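Local coordinates for Glyoxalase/bleomycin resistance protein/dioxygenase (Alicyclobacillus acidocaldarius subsp. acidocaldarius, PDB 3RRI), which probably acts as a metal-dependent enzyme of the vicinal oxygen chelate (glyoxalase/bleomycin resistance) superfamily, possibly as a dioxygenase, at residues F47-L52 and F71-F75; E63-Y67 and F95-L99; I107-F113 and E124-D130. All coordinates share one frame; numbering follows the deposited sequence.

Contact 1: F47-L52 and F71-F75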
loop_
_atom_site.group_PDB
_atom_site.type_symbol
_atom_site.label_atom_id
_atom_site.label_comp_id
_atom_site.label_asym_id
_atom_site.label_seq_id
_atom_site.Cartn_x
_atom_site.Cartn_y
_atom_site.Cartn_z
ATOM N N PHE A 47 -6.144 14.330 -14.537
ATOM C CA PHE A 47 -7.301 13.667 -15.122
ATOM C C PHE A 47 -7.419 12.312 -14.405
ATOM O O PHE A 47 -6.795 11.311 -14.790
ATOM C CB PHE A 47 -7.088 13.529 -16.632
ATOM C CG PHE A 47 -8.177 12.759 -17.334
ATOM C CD1 PHE A 47 -9.276 13.424 -17.831
ATOM C CD2 PHE A 47 -8.042 11.410 -17.579
ATOM C CE1 PHE A 47 -10.266 12.711 -18.514
ATOM C CE2 PHE A 47 -8.996 10.685 -18.270
ATOM C CZ PHE A 47 -10.135 11.351 -18.728
ATOM N N PHE A 48 -8.199 12.272 -13.310
ATOM C CA PHE A 48 -8.401 11.050 -12.519
ATOM C C PHE A 48 -7.089 10.433 -12.030
ATOM O O PHE A 48 -6.984 9.232 -11.808
ATOM C CB PHE A 48 -9.222 10.008 -13.309
ATOM C CG PHE A 48 -10.579 10.490 -13.721
ATOM C CD1 PHE A 48 -11.673 10.204 -12.931
ATOM C CD2 PHE A 48 -10.773 11.238 -14.863
ATOM C CE1 PHE A 48 -12.946 10.668 -13.310
ATOM C CE2 PHE A 48 -12.055 11.691 -15.241
ATOM C CZ PHE A 48 -13.129 11.370 -14.447
ATOM N N GLY A 49 -6.089 11.295 -11.843
ATOM C CA GLY A 49 -4.795 10.862 -11.313
ATOM C C GLY A 49 -3.740 10.627 -12.381
ATOM O O GLY A 49 -2.568 10.431 -12.037
ATOM N N ASP A 50 -4.145 10.599 -13.640
ATOM C CA ASP A 50 -3.202 10.568 -14.794
ATOM C C ASP A 50 -3.100 12.006 -15.335
ATOM O O ASP A 50 -3.743 12.930 -14.817
ATOM C CB ASP A 50 -3.654 9.549 -15.812
ATOM C CG ASP A 50 -3.477 8.147 -15.300
ATOM O OD1 ASP A 50 -2.355 7.750 -14.984
ATOM O OD2 ASP A 50 -4.448 7.389 -15.171
ATOM N N GLN A 51 -2.204 12.256 -16.308
ATOM C CA GLN A 51 -2.056 13.586 -16.851
ATOM C C GLN A 51 -2.688 13.686 -18.244
ATOM O O GLN A 51 -2.363 12.896 -19.135
ATOM C CB GLN A 51 -0.556 13.979 -16.957
ATOM C CG GLN A 51 -0.402 15.414 -17.418
ATOM C CD GLN A 51 1.001 15.755 -17.930
ATOM O OE1 GLN A 51 1.616 15.006 -18.684
ATOM N NE2 GLN A 51 1.460 16.926 -17.554
ATOM N N LEU A 52 -3.592 14.657 -18.423
ATOM C CA LEU A 52 -4.115 14.983 -19.750
ATOM C C LEU A 52 -3.598 16.373 -20.118
ATOM O O LEU A 52 -3.630 17.279 -19.305
ATOM C CB LEU A 52 -5.660 14.964 -19.732
ATOM C CG LEU A 52 -6.318 15.195 -21.079
ATOM C CD1 LEU A 52 -6.055 14.075 -22.113
ATOM C CD2 LEU A 52 -7.863 15.375 -20.833
ATOM N N PHE A 71 -10.240 7.785 -25.308
ATOM C CA PHE A 71 -9.472 7.529 -24.093
ATOM C C PHE A 71 -10.367 7.637 -22.888
ATOM O O PHE A 71 -11.462 8.229 -22.976
ATOM C CB PHE A 71 -8.319 8.545 -23.953
ATOM C CG PHE A 71 -8.770 9.960 -23.738
ATOM C CD1 PHE A 71 -8.828 10.520 -22.451
ATOM C CD2 PHE A 71 -9.102 10.754 -24.829
ATOM C CE1 PHE A 71 -9.231 11.857 -22.252
ATOM C CE2 PHE A 71 -9.515 12.077 -24.659
ATOM C CZ PHE A 71 -9.590 12.629 -23.350
ATOM N N GLY A 72 -9.888 7.177 -21.759
ATOM C CA GLY A 72 -10.582 7.385 -20.523
ATOM C C GLY A 72 -10.061 6.510 -19.442
ATOM O O GLY A 72 -8.878 6.111 -19.462
ATOM N N ILE A 73 -10.915 6.221 -18.475
ATOM C CA ILE A 73 -10.572 5.447 -17.292
ATOM C C ILE A 73 -11.449 4.221 -17.203
ATOM O O ILE A 73 -12.662 4.314 -17.461
ATOM C CB ILE A 73 -10.704 6.265 -15.992
ATOM C CG1 ILE A 73 -9.955 7.601 -16.103
ATOM C CG2 ILE A 73 -10.284 5.428 -14.796
ATOM C CD1 ILE A 73 -8.372 7.492 -16.276
ATOM N N THR A 74 -10.871 3.100 -16.814
ATOM C CA THR A 74 -11.612 1.886 -16.455
ATOM C C THR A 74 -11.551 1.750 -14.953
ATOM O O THR A 74 -10.490 1.726 -14.346
ATOM C CB THR A 74 -11.049 0.669 -17.156
ATOM O OG1 THR A 74 -11.069 0.900 -18.559
ATOM C CG2 THR A 74 -11.774 -0.649 -16.782
ATOM N N PHE A 75 -12.720 1.795 -14.313
ATOM C CA PHE A 75 -12.787 1.823 -12.879
ATOM C C PHE A 75 -12.948 0.428 -12.298
ATOM O O PHE A 75 -13.785 -0.331 -12.759
ATOM C CB PHE A 75 -14.005 2.653 -12.409
ATOM C CG PHE A 75 -13.919 4.089 -12.768
ATOM C CD1 PHE A 75 -13.060 4.948 -12.062
ATOM C CD2 PHE A 75 -14.664 4.610 -13.817
ATOM C CE1 PHE A 75 -12.976 6.274 -12.420
ATOM C CE2 PHE A 75 -14.581 5.938 -14.160
ATOM C CZ PHE A 75 -13.717 6.765 -13.482
#

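Contact 2: E63-Y67 and F95-L99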
loop_
_atom_site.group_PDB
_atom_site.type_symbol
_atom_site.label_atom_id
_atom_site.label_comp_id
_atom_site.label_asym_id
_atom_site.label_seq_id
_atom_site.Cartn_x
_atom_site.Cartn_y
_atom_site.Cartn_z
ATOM N N GLU A 63 -15.329 15.617 -37.918
ATOM C CA GLU A 63 -16.311 14.537 -38.043
ATOM C C GLU A 63 -15.855 13.445 -37.101
ATOM O O GLU A 63 -14.696 13.037 -37.142
ATOM C CB GLU A 63 -16.340 14.008 -39.488
ATOM C CG GLU A 63 -17.732 13.697 -40.065
ATOM C CD GLU A 63 -17.720 13.664 -41.603
ATOM O OE1 GLU A 63 -17.693 12.548 -42.192
ATOM O OE2 GLU A 63 -17.704 14.761 -42.220
ATOM N N VAL A 64 -16.754 12.973 -36.248
ATOM C CA VAL A 64 -16.356 12.075 -35.175
ATOM C C VAL A 64 -16.968 10.686 -35.362
ATOM O O VAL A 64 -18.147 10.558 -35.661
ATOM C CB VAL A 64 -16.720 12.679 -33.788
ATOM C CG1 VAL A 64 -18.234 12.824 -33.630
ATOM C CG2 VAL A 64 -16.130 11.850 -32.678
ATOM N N SER A 65 -16.138 9.654 -35.227
ATOM C CA SER A 65 -16.621 8.283 -35.100
ATOM C C SER A 65 -15.892 7.592 -33.935
ATOM O O SER A 65 -14.780 7.990 -33.562
ATOM C CB SER A 65 -16.474 7.511 -36.422
ATOM O OG SER A 65 -15.114 7.433 -36.834
HETATM N N MSE A 66 -16.532 6.573 -33.364
HETATM C CA MSE A 66 -16.048 5.904 -32.161
HETATM C C MSE A 66 -14.607 5.448 -32.292
HETATM O O MSE A 66 -13.815 5.620 -31.370
HETATM C CB MSE A 66 -16.944 4.703 -31.834
HETATM C CG MSE A 66 -16.595 3.930 -30.554
HETATM SE SE MSE A 66 -18.030 2.748 -29.955
HETATM C CE MSE A 66 -19.309 4.108 -29.413
ATOM N N TYR A 67 -14.271 4.870 -33.435
ATOM C CA TYR A 67 -12.931 4.332 -33.666
ATOM C C TYR A 67 -12.195 5.215 -34.654
ATOM O O TYR A 67 -12.809 5.894 -35.474
ATOM C CB TYR A 67 -13.033 2.904 -34.193
ATOM C CG TYR A 67 -13.799 2.013 -33.259
ATOM C CD1 TYR A 67 -15.139 1.682 -33.510
ATOM C CD2 TYR A 67 -13.214 1.530 -32.091
ATOM C CE1 TYR A 67 -15.858 0.876 -32.621
ATOM C CE2 TYR A 67 -13.917 0.716 -31.204
ATOM C CZ TYR A 67 -15.235 0.391 -31.476
ATOM O OH TYR A 67 -15.921 -0.407 -30.595
ATOM N N PHE A 95 -22.960 13.648 -23.977
ATOM C CA PHE A 95 -22.660 12.263 -24.310
ATOM C C PHE A 95 -22.585 12.050 -25.828
ATOM O O PHE A 95 -23.421 12.560 -26.590
ATOM C CB PHE A 95 -23.731 11.329 -23.747
ATOM C CG PHE A 95 -23.638 11.126 -22.266
ATOM C CD1 PHE A 95 -23.970 12.143 -21.391
ATOM C CD2 PHE A 95 -23.212 9.920 -21.727
ATOM C CE1 PHE A 95 -23.884 11.951 -19.991
ATOM C CE2 PHE A 95 -23.119 9.743 -20.354
ATOM C CZ PHE A 95 -23.436 10.773 -19.489
ATOM N N TYR A 96 -21.569 11.321 -26.273
ATOM C CA TYR A 96 -21.515 10.751 -27.601
ATOM C C TYR A 96 -22.313 9.458 -27.655
ATOM O O TYR A 96 -22.990 9.160 -28.657
ATOM C CB TYR A 96 -20.048 10.500 -28.012
ATOM C CG TYR A 96 -19.915 9.920 -29.383
ATOM C CD1 TYR A 96 -20.121 10.717 -30.512
ATOM C CD2 TYR A 96 -19.612 8.573 -29.568
ATOM C CE1 TYR A 96 -20.018 10.174 -31.790
ATOM C CE2 TYR A 96 -19.504 8.026 -30.831
ATOM C CZ TYR A 96 -19.713 8.831 -31.933
ATOM O OH TYR A 96 -19.601 8.278 -33.188
ATOM N N HIS A 97 -22.192 8.662 -26.604
ATOM C CA HIS A 97 -22.941 7.410 -26.464
ATOM C C HIS A 97 -23.363 7.234 -25.014
ATOM O O HIS A 97 -22.538 7.271 -24.109
ATOM C CB HIS A 97 -22.104 6.217 -26.950
ATOM C CG HIS A 97 -22.920 5.032 -27.371
ATOM N ND1 HIS A 97 -23.679 4.299 -26.480
ATOM C CD2 HIS A 97 -23.101 4.455 -28.583
ATOM C CE1 HIS A 97 -24.289 3.318 -27.126
ATOM N NE2 HIS A 97 -23.964 3.397 -28.404
ATOM N N ASP A 98 -24.668 7.058 -24.766
ATOM C CA ASP A 98 -25.141 6.914 -23.408
ATOM C C ASP A 98 -24.777 5.521 -22.869
ATOM O O ASP A 98 -24.253 4.673 -23.595
ATOM C CB ASP A 98 -26.685 7.147 -23.343
ATOM C CG ASP A 98 -27.154 7.732 -21.996
ATOM O OD1 ASP A 98 -26.514 7.499 -20.934
ATOM O OD2 ASP A 98 -28.188 8.453 -21.979
ATOM N N LEU A 99 -25.067 5.307 -21.600
ATOM C CA LEU A 99 -24.769 4.078 -20.894
ATOM C C LEU A 99 -25.212 2.871 -21.695
ATOM O O LEU A 99 -26.388 2.780 -22.131
ATOM C CB LEU A 99 -25.456 4.067 -19.515
ATOM C CG LEU A 99 -25.009 3.095 -18.441
ATOM C CD1 LEU A 99 -23.510 3.265 -18.125
ATOM C CD2 LEU A 99 -25.843 3.344 -17.187
#

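Contact 3: I107-F113 and E124-D130. With ACT (acetate ion), chain D.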
loop_
_atom_site.group_PDB
_atom_site.type_symbol
_atom_site.label_atom_id
_atom_site.label_comp_id
_atom_site.label_asym_id
_atom_site.label_seq_id
_atom_site.Cartn_x
_atom_site.Cartn_y
_atom_site.Cartn_z
ATOM N N ILE A 107 -17.397 -13.116 -20.974
ATOM C CA ILE A 107 -16.650 -12.915 -19.753
ATOM C C ILE A 107 -16.115 -11.475 -19.680
ATOM O O ILE A 107 -16.111 -10.879 -18.591
ATOM C CB ILE A 107 -15.543 -13.961 -19.604
ATOM C CG1 ILE A 107 -16.186 -15.359 -19.430
ATOM C CG2 ILE A 107 -14.639 -13.627 -18.421
ATOM C CD1 ILE A 107 -17.028 -15.503 -18.165
ATOM N N GLU A 108 -15.735 -10.909 -20.830
ATOM C CA GLU A 108 -15.156 -9.546 -20.882
ATOM C C GLU A 108 -16.193 -8.423 -21.055
ATOM O O GLU A 108 -15.836 -7.294 -21.427
ATOM C CB GLU A 108 -14.094 -9.432 -21.987
ATOM C CG GLU A 108 -14.557 -9.786 -23.389
ATOM C CD GLU A 108 -14.216 -11.237 -23.787
ATOM O OE1 GLU A 108 -14.730 -12.173 -23.116
ATOM O OE2 GLU A 108 -13.450 -11.432 -24.794
ATOM N N GLU A 109 -17.463 -8.724 -20.766
ATOM C CA GLU A 109 -18.498 -7.726 -20.745
ATOM C C GLU A 109 -18.146 -6.532 -19.874
ATOM O O GLU A 109 -17.671 -6.687 -18.741
ATOM C CB GLU A 109 -19.806 -8.316 -20.176
ATOM C CG GLU A 109 -20.945 -7.286 -20.186
ATOM C CD GLU A 109 -22.337 -7.879 -20.056
ATOM O OE1 GLU A 109 -22.469 -9.092 -19.799
ATOM O OE2 GLU A 109 -23.300 -7.094 -20.228
ATOM N N HIS A 110 -18.431 -5.334 -20.381
ATOM C CA HIS A 110 -18.258 -4.136 -19.569
ATOM C C HIS A 110 -19.350 -3.088 -19.833
ATOM O O HIS A 110 -19.861 -3.022 -20.958
ATOM C CB HIS A 110 -16.873 -3.528 -19.830
ATOM C CG HIS A 110 -16.503 -3.396 -21.282
ATOM N ND1 HIS A 110 -16.041 -4.453 -22.044
ATOM C CD2 HIS A 110 -16.440 -2.305 -22.084
ATOM C CE1 HIS A 110 -15.737 -4.023 -23.256
ATOM N NE2 HIS A 110 -15.949 -2.716 -23.299
ATOM N N GLU A 111 -19.714 -2.311 -18.797
ATOM C CA GLU A 111 -20.549 -1.130 -18.971
ATOM C C GLU A 111 -19.681 -0.027 -19.502
ATOM O O GLU A 111 -18.508 0.076 -19.118
ATOM C CB GLU A 111 -21.197 -0.699 -17.660
ATOM C CG GLU A 111 -22.128 -1.733 -17.003
ATOM C CD GLU A 111 -23.285 -1.136 -16.182
ATOM O OE1 GLU A 111 -24.009 -1.922 -15.547
ATOM O OE2 GLU A 111 -23.498 0.086 -16.166
ATOM N N THR A 112 -20.250 0.836 -20.345
ATOM C CA THR A 112 -19.489 1.883 -21.004
ATOM C C THR A 112 -20.387 3.106 -21.231
ATOM O O THR A 112 -21.601 2.955 -21.446
ATOM C CB THR A 112 -18.995 1.373 -22.366
ATOM O OG1 THR A 112 -18.276 2.390 -23.045
ATOM C CG2 THR A 112 -20.180 1.005 -23.226
ATOM N N PHE A 113 -19.831 4.306 -21.149
ATOM C CA PHE A 113 -20.458 5.489 -21.738
ATOM C C PHE A 113 -19.365 6.364 -22.334
ATOM O O PHE A 113 -18.210 6.264 -21.908
ATOM C CB PHE A 113 -21.333 6.275 -20.754
ATOM C CG PHE A 113 -20.611 6.785 -19.535
ATOM C CD1 PHE A 113 -20.098 8.074 -19.488
ATOM C CD2 PHE A 113 -20.489 5.997 -18.398
ATOM C CE1 PHE A 113 -19.509 8.554 -18.343
ATOM C CE2 PHE A 113 -19.850 6.481 -17.269
ATOM C CZ PHE A 113 -19.370 7.754 -17.257
ATOM N N GLU A 124 -14.077 7.662 -23.137
ATOM C CA GLU A 124 -14.834 6.467 -22.777
ATOM C C GLU A 124 -14.509 6.036 -21.358
ATOM O O GLU A 124 -13.337 5.950 -20.973
ATOM C CB GLU A 124 -14.564 5.308 -23.717
ATOM C CG GLU A 124 -15.436 4.091 -23.375
ATOM C CD GLU A 124 -15.083 2.804 -24.105
ATOM O OE1 GLU A 124 -13.927 2.658 -24.582
ATOM O OE2 GLU A 124 -15.985 1.918 -24.195
ATOM N N PHE A 125 -15.536 5.768 -20.554
ATOM C CA PHE A 125 -15.369 5.248 -19.213
ATOM C C PHE A 125 -15.976 3.882 -19.152
ATOM O O PHE A 125 -17.027 3.673 -19.768
ATOM C CB PHE A 125 -15.960 6.198 -18.173
ATOM C CG PHE A 125 -15.316 7.542 -18.209
ATOM C CD1 PHE A 125 -14.101 7.736 -17.536
ATOM C CD2 PHE A 125 -15.824 8.569 -18.955
ATOM C CE1 PHE A 125 -13.445 8.959 -17.593
ATOM C CE2 PHE A 125 -15.165 9.794 -18.999
ATOM C CZ PHE A 125 -13.961 9.978 -18.327
ATOM N N LYS A 126 -15.315 2.957 -18.468
ATOM C CA LYS A 126 -15.701 1.562 -18.483
ATOM C C LYS A 126 -15.701 0.958 -17.077
ATOM O O LYS A 126 -15.000 1.408 -16.190
ATOM C CB LYS A 126 -14.731 0.720 -19.341
ATOM C CG LYS A 126 -14.641 1.091 -20.797
ATOM C CD LYS A 126 -13.908 0.014 -21.628
ATOM C CE LYS A 126 -12.371 0.251 -21.569
ATOM N NZ LYS A 126 -11.641 -0.623 -22.581
ATOM N N TYR A 127 -16.510 -0.076 -16.906
ATOM C CA TYR A 127 -16.463 -0.937 -15.759
ATOM C C TYR A 127 -16.622 -2.383 -16.217
ATOM O O TYR A 127 -17.632 -2.715 -16.860
ATOM C CB TYR A 127 -17.589 -0.580 -14.765
ATOM C CG TYR A 127 -17.769 -1.608 -13.706
ATOM C CD1 TYR A 127 -16.925 -1.655 -12.618
ATOM C CD2 TYR A 127 -18.772 -2.597 -13.808
ATOM C CE1 TYR A 127 -17.056 -2.582 -11.652
ATOM C CE2 TYR A 127 -18.893 -3.554 -12.834
ATOM C CZ TYR A 127 -18.022 -3.558 -11.765
ATOM O OH TYR A 127 -18.125 -4.508 -10.767
ATOM N N TYR A 128 -15.663 -3.262 -15.885
ATOM C CA TYR A 128 -15.693 -4.664 -16.253
ATOM C C TYR A 128 -16.242 -5.495 -15.108
ATOM O O TYR A 128 -15.853 -5.339 -13.949
ATOM C CB TYR A 128 -14.274 -5.194 -16.643
ATOM C CG TYR A 128 -13.787 -4.702 -17.988
ATOM C CD1 TYR A 128 -13.907 -5.489 -19.114
ATOM C CD2 TYR A 128 -13.190 -3.447 -18.110
ATOM C CE1 TYR A 128 -13.474 -5.046 -20.351
ATOM C CE2 TYR A 128 -12.735 -2.974 -19.352
ATOM C CZ TYR A 128 -12.860 -3.786 -20.466
ATOM O OH TYR A 128 -12.403 -3.300 -21.675
ATOM N N PHE A 129 -17.132 -6.431 -15.456
ATOM C CA PHE A 129 -17.747 -7.329 -14.488
ATOM C C PHE A 129 -16.753 -8.333 -13.883
ATOM O O PHE A 129 -16.852 -8.700 -12.707
ATOM C CB PHE A 129 -18.988 -7.978 -15.121
ATOM C CG PHE A 129 -20.079 -6.983 -15.393
ATOM C CD1 PHE A 129 -20.865 -6.532 -14.360
ATOM C CD2 PHE A 129 -20.236 -6.408 -16.641
ATOM C CE1 PHE A 129 -21.847 -5.565 -14.581
ATOM C CE2 PHE A 129 -21.203 -5.423 -16.868
ATOM C CZ PHE A 129 -22.007 -5.017 -15.833
ATOM N N ASP A 130 -15.734 -8.697 -14.672
ATOM C CA ASP A 130 -14.590 -9.500 -14.192
ATOM C C ASP A 130 -13.372 -8.592 -14.321
ATOM O O ASP A 130 -12.975 -8.221 -15.430
ATOM C CB ASP A 130 -14.462 -10.775 -15.011
ATOM C CG ASP A 130 -13.292 -11.655 -14.587
ATOM O OD1 ASP A 130 -12.356 -11.114 -13.981
ATOM O OD2 ASP A 130 -13.337 -12.870 -14.856
HETATM C C ACT D . -11.913 -4.093 -24.952
HETATM O O ACT D . -12.509 -4.635 -23.967
HETATM O OXT ACT D . -11.461 -2.924 -24.809
HETATM C CH3 ACT D . -11.735 -4.831 -26.241
HETATM O O HOH W 1 -15.696 -8.258 -17.655
#

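Contact 1: F47-L52 and F71-F75
The ring of F75 turns its edge toward the face of F48 in an offset edge-to-face pair, centroids 5.9 Å apart and planes at 66°. CG2 of I73, two residues earlier, lies against one face of F75. The F47 ring has CD2 of F48 over its centre on one face, while CA of G72 comes to its edge. F47 and F71 meet at an intermediate tilt, CZ of F47 being 3.7 Å from CE1 of F71. Both methyls of L52 pack on CE1 and CZ of F71.

I73 touches both phenylalanines of the turn: its CD1 lies 3.8 Å from CE2 of F47, and its CG1 is equally close to CB of F48. F47 holds CG opposite its backbone N (chi1 175°), which carries the ring to F71 and I73. A type I' turn spans F47 to D50. No hydrogen bond crosses; the join is largely apolar.

The contact packs one sheet, through the hairpin turn before strand 50-56, against strand 70-74 of the other. L84 of helix 78-90 touches both F48 and F75, F125 of strand 122-128 meets the same two rings, and strand 70-74 pairs antiparallel with a strand of the second subunit.

Contact 2: E63-Y67 and F95-L99
V64 and Y96 make the first apolar touch, their side chains running antiparallel past one another, with CG1 of V64 3.7 Å from CE1 of the tyrosine ring. With CG placed opposite its own backbone N (chi1 -180°), Y96 reaches straight across to the loop. The second touch comes from M66, a selenomethionine. Its chain runs extended as far as the selenium, and a turn about the CG-SE bond (chi3 -69°) swings CE in to 3.9 Å from CD2 of H97 and 4.2 Å from CE2 of Y96. One terminal methyl thus bridges two consecutive residues of the other segment.

Around the phenol the approach is to backbone. OH of Y96 lies 3.5 Å from CA of S65, and the same distance separates it from N of M66, so the tyrosine end rests on the S65-M66 linkage by packing. No hydrogen bond crosses between the segments.

The hydrogen bonds instead shape each side internally. S65 OG donates to the carbonyl O of Y67, nearly along the C=O axis, closing a short link across M66. H97 ND1 gives its proton to O of D98 at 3.0 Å, almost straight and in the imidazole plane, fixing the rotation of the ring that M66 CE touches. D98 OD1 receives N of L99 at 2.7 Å, and the same carboxylate makes a salt bridge to K89 and a hydrogen bond to Y85. On the loop side, O of M66 accepts a bond from ND1 of H70.

Y96 and H97 form a classic beta bulge, both facing F114 of strand 110-116. The contact lays the loop between strands 50-56 and 70-74 over this irregular sheet edge, at the surface of the vicinal oxygen chelate fold.

Contact 3: I107-F113 and E124-D130
H110-Y128 and T112-K126 are non-hydrogen-bonded pairs, E111-Y127 and F113-F125 hydrogen-bonded ones, in an antiparallel hairpin whose strands run at 167° with axes 4.5 Å apart. Beyond the strands, water 1 donates to O of I107 and O of E109 and accepts from N of D130.

H110 lies alongside Y128, its CB 3.7 Å from the phenol centroid and directly over the face. This follows from chi1 47°, which tucks the imidazole between the backbone N and the carbonyl carbon; ND1 then donates to O of E108, 2.9 Å away and in the ring plane. CD of K126 packs on CD2 of H110 at 3.5 Å. Farther along, OG1 of T112 donates to E124 OE2 at 2.6 Å, taking the anti lone pair. On the opposite face of the sheet, CB of F125 stands over the F113 ring, and CZ of F129 rests 3.5 Å from CG of E111.

Y128 OH receives a bond from K126 NZ and donates to an acetate O at 2.7 Å, with a weak third bond from R37 of the second subunit. Y128 and R37 bind the acetate, probably from the crystallisation liquor, with K126 close by, consistent with a site that accepts a small anion. E124 lies on a strand that commonly supplies an acidic metal ligand in this superfamily, so T112 may orient its carboxylate from the second shell.

Overall arrangement
Contacts 1 and 3 share the sheet, for strand 70-74 runs parallel to strand 122-128: F71 O lies 2.7 Å from E124 N and F75 N 3.0 Å from K126 O, both probable hydrogen bonds. Their centres are about 15 Å apart. Contact 2 borders the other side of the hairpin, where F95 CE2 packs 3.6 Å from F113 CD1, with its centre about 16 Å from that of contact 3 and about 18 Å from that of contact 1. H70, held by M66 of contact 2, touches E124 of contact 3. R37 of the second subunit binds the acetate and Q51 of that subunit bonds K126, which puts the acetate at the subunit interface.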